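Local coordinates for protein pentafunctional AROM polypeptide (Schizosaccharomyces pombe, PDB 5SWV) that probably catalyses two steps of the shikimate pathway with this fragment, dehydration of 3-dehydroquinate and reduction of 3-dehydroshikimate, as part of a five-activity enzyme, at residues R69-T82 / M101-E115. Numbering follows the deposited sequence.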
loop_
_atom_site.group_PDB
_atom_site.type_symbol
_atom_site.label_atom_id
_atom_site.label_comp_id
_atom_site.label_asym_id
_atom_site.label_seq_id
_atom_site.Cartn_x
_atom_site.Cartn_y
_atom_site.Cartn_z
ATOM N N ARG A 69 -8.220 9.146 6.475
ATOM C CA ARG A 69 -8.816 7.920 5.909
ATOM C C ARG A 69 -9.383 8.065 4.489
ATOM O O ARG A 69 -9.450 7.090 3.773
ATOM C CB ARG A 69 -9.901 7.361 6.833
ATOM C CG ARG A 69 -9.361 6.576 8.014
ATOM C CD ARG A 69 -10.227 5.354 8.229
ATOM N NE ARG A 69 -9.860 4.523 9.378
ATOM C CZ ARG A 69 -8.899 3.588 9.407
ATOM N NH1 ARG A 69 -8.104 3.341 8.356
ATOM N NH2 ARG A 69 -8.715 2.893 10.527
ATOM N N CYS A 70 -9.788 9.270 4.105
ATOM C CA CYS A 70 -10.192 9.567 2.725
ATOM C C CYS A 70 -9.018 9.755 1.757
ATOM O O CYS A 70 -9.245 9.885 0.556
ATOM C CB CYS A 70 -11.118 10.809 2.674
ATOM S SG CYS A 70 -12.807 10.483 3.265
ATOM N N SER A 71 -7.785 9.826 2.258
ATOM C CA SER A 71 -6.615 9.981 1.403
ATOM C C SER A 71 -5.699 8.773 1.399
ATOM O O SER A 71 -4.740 8.756 0.638
ATOM C CB SER A 71 -5.830 11.221 1.823
ATOM O OG SER A 71 -6.572 12.406 1.572
ATOM N N THR A 72 -5.969 7.771 2.240
ATOM C CA THR A 72 -5.147 6.560 2.273
ATOM C C THR A 72 -5.888 5.369 2.859
ATOM O O THR A 72 -6.715 5.511 3.761
ATOM C CB THR A 72 -3.826 6.751 3.072
ATOM O OG1 THR A 72 -3.037 5.558 2.985
ATOM C CG2 THR A 72 -4.090 7.024 4.536
ATOM N N THR A 73 -5.515 4.198 2.353
ATOM C CA THR A 73 -6.043 2.918 2.789
ATOM C C THR A 73 -5.217 2.280 3.896
ATOM O O THR A 73 -5.577 1.214 4.392
ATOM C CB THR A 73 -6.065 1.918 1.610
ATOM O OG1 THR A 73 -4.728 1.684 1.139
ATOM C CG2 THR A 73 -6.905 2.455 0.462
ATOM N N LEU A 74 -4.096 2.907 4.255
ATOM C CA LEU A 74 -3.176 2.338 5.226
ATOM C C LEU A 74 -3.811 2.264 6.615
ATOM O O LEU A 74 -4.455 3.213 7.055
ATOM C CB LEU A 74 -1.871 3.156 5.303
ATOM C CG LEU A 74 -0.934 3.133 4.086
ATOM C CD1 LEU A 74 0.264 4.045 4.326
ATOM C CD2 LEU A 74 -0.485 1.710 3.754
ATOM N N PRO A 75 -3.620 1.139 7.316
ATOM C CA PRO A 75 -4.040 1.049 8.707
ATOM C C PRO A 75 -3.487 2.205 9.545
ATOM O O PRO A 75 -2.391 2.714 9.262
ATOM C CB PRO A 75 -3.431 -0.275 9.188
ATOM C CG PRO A 75 -3.093 -1.044 7.962
ATOM C CD PRO A 75 -2.938 -0.078 6.843
ATOM N N ILE A 76 -4.236 2.605 10.568
ATOM C CA ILE A 76 -3.881 3.765 11.371
ATOM C C ILE A 76 -3.632 3.371 12.812
ATOM O O ILE A 76 -4.340 2.536 13.381
ATOM C CB ILE A 76 -4.958 4.857 11.248
ATOM C CG1 ILE A 76 -4.895 5.448 9.837
ATOM C CG2 ILE A 76 -4.766 5.970 12.274
ATOM C CD1 ILE A 76 -6.120 6.237 9.440
ATOM N N ILE A 77 -2.595 3.978 13.377
ATOM C CA ILE A 77 -2.266 3.828 14.765
ATOM C C ILE A 77 -2.563 5.182 15.376
ATOM O O ILE A 77 -2.132 6.208 14.859
ATOM C CB ILE A 77 -0.790 3.443 14.929
ATOM C CG1 ILE A 77 -0.509 2.097 14.255
ATOM C CG2 ILE A 77 -0.416 3.368 16.390
ATOM C CD1 ILE A 77 0.925 1.926 13.819
ATOM N N PHE A 78 -3.315 5.174 16.466
ATOM C CA PHE A 78 -3.777 6.385 17.139
ATOM C C PHE A 78 -2.974 6.514 18.429
ATOM O O PHE A 78 -3.184 5.756 19.380
ATOM C CB PHE A 78 -5.274 6.238 17.413
ATOM C CG PHE A 78 -5.929 7.447 18.025
ATOM C CD1 PHE A 78 -5.950 7.623 19.401
ATOM C CD2 PHE A 78 -6.594 8.368 17.228
ATOM C CE1 PHE A 78 -6.586 8.731 19.966
ATOM C CE2 PHE A 78 -7.239 9.462 17.777
ATOM C CZ PHE A 78 -7.237 9.654 19.148
ATOM N N THR A 79 -2.047 7.463 18.454
ATOM C CA THR A 79 -1.076 7.536 19.534
ATOM C C THR A 79 -1.105 8.867 20.226
ATOM O O THR A 79 -0.790 9.895 19.631
ATOM C CB THR A 79 0.336 7.236 19.027
ATOM O OG1 THR A 79 0.368 5.895 18.564
ATOM C CG2 THR A 79 1.368 7.334 20.139
ATOM N N ILE A 80 -1.506 8.824 21.491
ATOM C CA ILE A 80 -1.343 9.939 22.410
ATOM C C ILE A 80 -0.146 9.640 23.282
ATOM O O ILE A 80 -0.219 8.783 24.166
ATOM C CB ILE A 80 -2.545 10.110 23.345
ATOM C CG1 ILE A 80 -3.812 10.404 22.560
ATOM C CG2 ILE A 80 -2.270 11.236 24.346
ATOM C CD1 ILE A 80 -5.047 10.360 23.443
ATOM N N ARG A 81 0.935 10.366 23.014
ATOM C CA ARG A 81 2.220 10.234 23.700
ATOM C C ARG A 81 2.371 11.423 24.637
ATOM O O ARG A 81 2.251 12.578 24.217
ATOM C CB ARG A 81 3.336 10.240 22.668
ATOM C CG ARG A 81 4.738 10.062 23.227
ATOM C CD ARG A 81 5.007 8.670 23.766
ATOM N NE ARG A 81 4.803 7.629 22.758
ATOM C CZ ARG A 81 3.910 6.635 22.812
ATOM N NH1 ARG A 81 3.101 6.469 23.856
ATOM N NH2 ARG A 81 3.853 5.765 21.805
ATOM N N THR A 82 2.630 11.125 25.905
ATOM C CA THR A 82 2.680 12.121 26.980
ATOM C C THR A 82 4.075 12.683 27.168
ATOM O O THR A 82 5.051 12.161 26.623
ATOM C CB THR A 82 2.254 11.519 28.333
ATOM O OG1 THR A 82 3.179 10.505 28.737
ATOM C CG2 THR A 82 0.886 10.911 28.249
ATOM N N MET A 101 -9.190 8.149 23.335
ATOM C CA MET A 101 -8.879 6.801 22.873
ATOM C C MET A 101 -10.148 5.975 22.649
ATOM O O MET A 101 -10.239 5.223 21.687
ATOM C CB MET A 101 -7.900 6.103 23.839
ATOM C CG MET A 101 -6.490 6.685 23.785
ATOM S SD MET A 101 -5.301 5.906 24.901
ATOM C CE MET A 101 -5.669 6.670 26.472
ATOM N N LEU A 102 -11.132 6.139 23.527
ATOM C CA LEU A 102 -12.437 5.502 23.348
ATOM C C LEU A 102 -13.095 5.905 22.046
ATOM O O LEU A 102 -13.677 5.077 21.343
ATOM C CB LEU A 102 -13.366 5.864 24.494
ATOM C CG LEU A 102 -13.072 5.174 25.824
ATOM C CD1 LEU A 102 -13.938 5.742 26.946
ATOM C CD2 LEU A 102 -13.240 3.664 25.722
ATOM N N SER A 103 -13.017 7.191 21.740
ATOM C CA SER A 103 -13.565 7.712 20.492
ATOM C C SER A 103 -12.906 7.084 19.253
ATOM O O SER A 103 -13.588 6.743 18.268
ATOM C CB SER A 103 -13.428 9.228 20.465
ATOM O OG SER A 103 -13.515 9.704 19.150
ATOM N N ALA A 104 -11.588 6.926 19.322
ATOM C CA ALA A 104 -10.812 6.343 18.244
ATOM C C ALA A 104 -11.213 4.911 17.933
ATOM O O ALA A 104 -11.198 4.487 16.768
ATOM C CB ALA A 104 -9.336 6.396 18.583
ATOM N N MET A 105 -11.553 4.169 18.976
ATOM C CA MET A 105 -11.989 2.790 18.822
ATOM C C MET A 105 -13.404 2.778 18.240
ATOM O O MET A 105 -13.719 1.943 17.393
ATOM C CB MET A 105 -11.872 2.026 20.156
ATOM C CG MET A 105 -10.413 1.919 20.610
ATOM S SD MET A 105 -9.966 1.242 22.231
ATOM C CE MET A 105 -11.375 1.646 23.244
ATOM N N ARG A 106 -14.232 3.731 18.652
ATOM C CA ARG A 106 -15.568 3.863 18.079
ATOM C C ARG A 106 -15.546 4.109 16.569
ATOM O O ARG A 106 -16.396 3.570 15.878
ATOM C CB ARG A 106 -16.415 4.935 18.791
ATOM C CG ARG A 106 -17.335 4.370 19.865
ATOM C CD ARG A 106 -18.169 5.450 20.531
ATOM N NE ARG A 106 -17.352 6.265 21.443
ATOM C CZ ARG A 106 -17.240 7.604 21.436
ATOM N NH1 ARG A 106 -17.906 8.369 20.564
ATOM N NH2 ARG A 106 -16.443 8.193 22.338
ATOM N N TYR A 107 -14.603 4.899 16.040
ATOM C CA TYR A 107 -14.534 5.062 14.566
ATOM C C TYR A 107 -13.503 4.152 13.870
ATOM O O TYR A 107 -13.038 4.461 12.779
ATOM C CB TYR A 107 -14.470 6.544 14.093
ATOM C CG TYR A 107 -13.456 7.465 14.741
ATOM C CD1 TYR A 107 -12.071 7.288 14.543
ATOM C CD2 TYR A 107 -13.871 8.553 15.524
ATOM C CE1 TYR A 107 -11.138 8.152 15.134
ATOM C CE2 TYR A 107 -12.935 9.416 16.113
ATOM C CZ TYR A 107 -11.573 9.208 15.918
ATOM O OH TYR A 107 -10.667 10.047 16.503
ATOM N N GLY A 108 -13.183 3.012 14.484
ATOM C CA GLY A 108 -12.445 1.929 13.817
ATOM C C GLY A 108 -10.978 2.163 13.465
ATOM O O GLY A 108 -10.534 1.749 12.388
ATOM N N CYS A 109 -10.226 2.817 14.356
ATOM C CA CYS A 109 -8.772 2.837 14.251
ATOM C C CYS A 109 -8.290 1.405 14.410
ATOM O O CYS A 109 -8.835 0.654 15.228
ATOM C CB CYS A 109 -8.124 3.737 15.308
ATOM S SG CYS A 109 -8.247 5.506 14.932
ATOM N N ASP A 110 -7.273 1.037 13.631
ATOM C CA ASP A 110 -6.752 -0.332 13.622
ATOM C C ASP A 110 -6.010 -0.648 14.906
ATOM O O ASP A 110 -6.191 -1.730 15.470
ATOM C CB ASP A 110 -5.847 -0.554 12.426
ATOM C CG ASP A 110 -6.547 -0.267 11.125
ATOM O OD1 ASP A 110 -6.735 0.932 10.806
ATOM O OD2 ASP A 110 -6.912 -1.245 10.435
ATOM N N PHE A 111 -5.199 0.310 15.367
ATOM C CA PHE A 111 -4.494 0.211 16.647
ATOM C C PHE A 111 -4.660 1.478 17.486
ATOM O O PHE A 111 -4.882 2.562 16.956
ATOM C CB PHE A 111 -2.988 0.035 16.433
ATOM C CG PHE A 111 -2.612 -1.094 15.529
ATOM C CD1 PHE A 111 -2.507 -0.897 14.161
ATOM C CD2 PHE A 111 -2.294 -2.335 16.048
ATOM C CE1 PHE A 111 -2.122 -1.930 13.320
ATOM C CE2 PHE A 111 -1.912 -3.376 15.216
ATOM C CZ PHE A 111 -1.826 -3.176 13.850
ATOM N N VAL A 112 -4.511 1.326 18.797
ATOM C CA VAL A 112 -4.382 2.452 19.724
ATOM C C VAL A 112 -3.176 2.173 20.621
ATOM O O VAL A 112 -3.035 1.073 21.156
ATOM C CB VAL A 112 -5.655 2.629 20.593
ATOM C CG1 VAL A 112 -5.439 3.645 21.711
ATOM C CG2 VAL A 112 -6.835 3.066 19.734
ATOM N N ASP A 113 -2.309 3.172 20.769
ATOM C CA ASP A 113 -1.206 3.102 21.712
ATOM C C ASP A 113 -1.714 3.533 23.065
ATOM O O ASP A 113 -2.192 4.677 23.230
ATOM C CB ASP A 113 -0.050 4.013 21.284
ATOM C CG ASP A 113 1.238 3.754 22.084
ATOM O OD1 ASP A 113 1.263 4.011 23.318
ATOM O OD2 ASP A 113 2.244 3.322 21.474
ATOM N N VAL A 114 -1.604 2.627 24.029
ATOM C CA VAL A 114 -2.024 2.895 25.382
ATOM C C VAL A 114 -0.799 2.819 26.281
ATOM O O VAL A 114 -0.245 1.753 26.486
ATOM C CB VAL A 114 -3.083 1.877 25.826
ATOM C CG1 VAL A 114 -3.525 2.129 27.261
ATOM C CG2 VAL A 114 -4.276 1.921 24.886
ATOM N N GLU A 115 -0.381 3.963 26.813
ATOM C CA GLU A 115 0.772 4.034 27.709
ATOM C C GLU A 115 0.529 3.328 29.025
ATOM O O GLU A 115 -0.534 3.472 29.654
ATOM C CB GLU A 115 1.139 5.479 28.020
ATOM C CG GLU A 115 1.680 6.235 26.822
ATOM C CD GLU A 115 2.132 7.635 27.178
ATOM O OE1 GLU A 115 2.004 8.026 28.360
ATOM O OE2 GLU A 115 2.622 8.359 26.287
HETATM O O HOH W 1 -10.951 5.558 11.347
HETATM O O HOH W 2 -1.661 6.528 25.334
#
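Neighbouring parallel strands 76-79 and 111-115 pair here, joined by helix 94-106 in a beta-alpha-beta unit. Phe111 N donates to Ile76 O, Phe78 N to Phe111 O and Asp113 N to Phe78 O, each at 3.1 Å. Phe78 points from the sheet to the helix. Its CG lies anti to the backbone N (chi1 -176°), which turns one ring face to Ala104. Ala104 CB sits over the ring centre, a CH-pi contact 3.5 Å from the centroid. Cys109 SG approaches obliquely. This is the helix-on-strand packing of the type I dehydroquinase TIM barrel, where strand 38-42 flanks 76-79 and strand 134-140 flanks 111-115. The helix ends in a Schellman motif with Gly108 as C-prime. Just beyond it, Asp110 OD1 takes two donors from opposite faces of its carboxylate: Arg69 NH2 at 2.8 Å (salt bridge) and Ile76 N at 3.0 Å. At the strands' C-terminal end, Arg81 grips Asp113 end-on from above the carboxylate plane, NH2 2.9 Å from Asp113 OD2 and NH1 bonded to OD1. Ser138 OG also hydrogen-bonds to Asp113 OD1. Arg81 NH1 meets the anti lone pair of Glu115 OE2 at 3.1 Å; the Arg81 guanidinium and the Glu115 carboxylate are nearly coplanar (23° apart). Thr82 N donates to the same oxygen at 2.8 Å, giving OE2 of the buried Glu115 two donors. A water donates to Ile80 O and Asp113 O and accepts from Glu115 N.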